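Local coordinates for methanol--corrinoid protein co-methyltransferase (Methanosarcina barkeri, PDB 2I2X) that catalyses the methylation of the cob(I)amide carried by its corrinoid partner protein MtaC, using methanol as methyl donor in methanogenesis, at residues H124-I129 against L147-Q152. Sequence-based numbering, arbitrary orientation.
Sequences HTIGDI and LEAFEQ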
loop_
_atom_site.group_PDB
_atom_site.type_symbol
_atom_site.label_atom_id
_atom_site.label_comp_id
_atom_site.label_asym_id
_atom_site.label_seq_id
_atom_site.Cartn_x
_atom_site.Cartn_y
_atom_site.Cartn_z
ATOM N N HIS A 124 16.579 -7.662 13.248
ATOM C CA HIS A 124 15.977 -8.965 13.322
ATOM C C HIS A 124 15.195 -9.029 14.600
ATOM O O HIS A 124 15.704 -8.686 15.664
ATOM C CB HIS A 124 17.045 -10.059 13.318
ATOM C CG HIS A 124 17.194 -10.742 11.997
ATOM N ND1 HIS A 124 17.242 -10.052 10.798
ATOM C CD2 HIS A 124 17.275 -12.052 11.679
ATOM C CE1 HIS A 124 17.369 -10.913 9.805
ATOM N NE2 HIS A 124 17.371 -12.132 10.311
ATOM N N THR A 125 13.950 -9.467 14.476
ATOM C CA THR A 125 13.038 -9.654 15.585
ATOM C C THR A 125 12.792 -11.163 15.741
ATOM O O THR A 125 12.033 -11.780 14.962
ATOM C CB THR A 125 11.715 -8.921 15.298
ATOM O OG1 THR A 125 11.986 -7.534 15.150
ATOM C CG2 THR A 125 10.664 -9.137 16.424
ATOM N N ILE A 126 13.453 -11.751 16.749
ATOM C CA ILE A 126 13.362 -13.165 17.043
ATOM C C ILE A 126 11.910 -13.443 17.419
ATOM O O ILE A 126 11.223 -12.574 17.960
ATOM C CB ILE A 126 14.377 -13.513 18.173
ATOM C CG1 ILE A 126 15.803 -13.642 17.605
ATOM C CG2 ILE A 126 14.042 -14.847 18.919
ATOM C CD1 ILE A 126 16.279 -12.501 16.719
ATOM N N GLY A 127 11.414 -14.624 17.076
ATOM C CA GLY A 127 10.124 -15.067 17.611
ATOM C C GLY A 127 10.146 -15.540 19.072
ATOM O O GLY A 127 11.071 -16.238 19.496
ATOM N N ASP A 128 9.130 -15.169 19.852
ATOM C CA ASP A 128 9.034 -15.695 21.212
ATOM C C ASP A 128 8.552 -17.112 21.123
ATOM O O ASP A 128 7.359 -17.375 21.111
ATOM C CB ASP A 128 8.130 -14.874 22.142
ATOM C CG ASP A 128 8.449 -15.129 23.636
ATOM O OD1 ASP A 128 9.008 -16.212 23.934
ATOM O OD2 ASP A 128 8.134 -14.267 24.499
ATOM N N ILE A 129 9.508 -18.024 21.038
ATOM C CA ILE A 129 9.217 -19.434 20.841
ATOM C C ILE A 129 8.947 -20.203 22.159
ATOM O O ILE A 129 8.660 -21.400 22.120
ATOM C CB ILE A 129 10.367 -20.111 20.064
ATOM C CG1 ILE A 129 11.701 -19.991 20.828
ATOM C CG2 ILE A 129 10.486 -19.522 18.709
ATOM C CD1 ILE A 129 12.829 -20.886 20.293
ATOM N N LEU A 147 17.645 -17.809 23.170
ATOM C CA LEU A 147 18.901 -17.045 23.244
ATOM C C LEU A 147 19.829 -17.279 22.059
ATOM O O LEU A 147 20.457 -16.329 21.577
ATOM C CB LEU A 147 19.657 -17.350 24.543
ATOM C CG LEU A 147 19.002 -16.956 25.869
ATOM C CD1 LEU A 147 20.032 -17.093 27.020
ATOM C CD2 LEU A 147 18.362 -15.540 25.843
ATOM N N GLU A 148 19.936 -18.537 21.618
ATOM C CA GLU A 148 20.770 -18.899 20.477
ATOM C C GLU A 148 20.295 -18.162 19.231
ATOM O O GLU A 148 21.103 -17.796 18.378
ATOM C CB GLU A 148 20.692 -20.395 20.184
ATOM C CG GLU A 148 21.461 -21.299 21.100
ATOM C CD GLU A 148 21.276 -22.789 20.760
ATOM O OE1 GLU A 148 21.388 -23.159 19.561
ATOM O OE2 GLU A 148 21.036 -23.587 21.702
ATOM N N ALA A 149 18.985 -17.959 19.113
ATOM C CA ALA A 149 18.478 -17.218 17.978
ATOM C C ALA A 149 19.023 -15.776 17.984
ATOM O O ALA A 149 19.515 -15.290 16.949
ATOM C CB ALA A 149 16.958 -17.257 17.911
ATOM N N PHE A 150 18.973 -15.119 19.142
ATOM C CA PHE A 150 19.469 -13.756 19.235
ATOM C C PHE A 150 20.946 -13.753 18.913
ATOM O O PHE A 150 21.399 -12.942 18.130
ATOM C CB PHE A 150 19.257 -13.128 20.620
ATOM C CG PHE A 150 17.848 -12.717 20.906
ATOM C CD1 PHE A 150 17.350 -11.487 20.449
ATOM C CD2 PHE A 150 17.016 -13.537 21.679
ATOM C CE1 PHE A 150 16.043 -11.092 20.719
ATOM C CE2 PHE A 150 15.683 -13.150 21.957
ATOM C CZ PHE A 150 15.200 -11.921 21.462
ATOM N N GLU A 151 21.719 -14.652 19.491
ATOM C CA GLU A 151 23.143 -14.478 19.280
ATOM C C GLU A 151 23.656 -14.904 17.894
ATOM O O GLU A 151 24.603 -14.322 17.371
ATOM C CB GLU A 151 23.960 -14.998 20.454
ATOM C CG GLU A 151 24.784 -16.197 20.240
ATOM C CD GLU A 151 25.547 -16.544 21.531
ATOM O OE1 GLU A 151 26.644 -15.964 21.767
ATOM O OE2 GLU A 151 25.027 -17.385 22.305
ATOM N N GLN A 152 22.994 -15.889 17.294
ATOM C CA GLN A 152 23.363 -16.341 15.971
ATOM C C GLN A 152 23.066 -15.270 14.932
ATOM O O GLN A 152 23.903 -15.025 14.057
ATOM C CB GLN A 152 22.664 -17.645 15.620
ATOM C CG GLN A 152 23.208 -18.851 16.362
ATOM C CD GLN A 152 24.607 -19.164 15.941
ATOM O OE1 GLN A 152 24.889 -19.291 14.737
ATOM N NE2 GLN A 152 25.519 -19.277 16.923
#
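Ile126, near the C-terminal end of strand 119-126, lies flat over one face of the Phe150 ring, and the methyl of Ala149 meets the same isoleucine from the preceding position of helix 143-155. The branch point of Ile126 makes the approach: its CB stands 3.9 Å from the centroid of the Phe150 ring, 17° off the ring normal, in a CH-pi contact. From there the two branches spread over the ring. CG1 sits above its centre, while Ile126 CG2 lies over the same face above Phe150 CE2, at 3.8 Å, and CD1 reaches out toward Phe150 CD1. With CG2 anti to the backbone N and CG1 beside it (chi1 -79°), both branches are turned to the helix, where Ala149 CB touches Ile126 CG1 at 3.8 Å and Ile126 CG2 at 3.9 Å. Phe150 leaves the helix at a slant, but its CG is anti to the carbonyl carbon (chi1 -75°), which carries the ring back to the strand until CZ is 3.7 Å from Ile126 CB. The contact is buried and wholly apolar. Leu161 and Val163 of strand 160-163 and Ile203 of helix 181-210 also touch the phenylalanine, and Phe146 meets it edge to face. An alanine in place of Phe150 would probably leave Ile126 without the flat surface beneath its two branches and open a gap between sheet and helix. Strand 119-126, helix 143-155 and strand 160-163 form a beta-alpha-beta crossover, and packing of this kind, strand side chains against the connecting helix, is characteristic of the TIM barrel of MtaB.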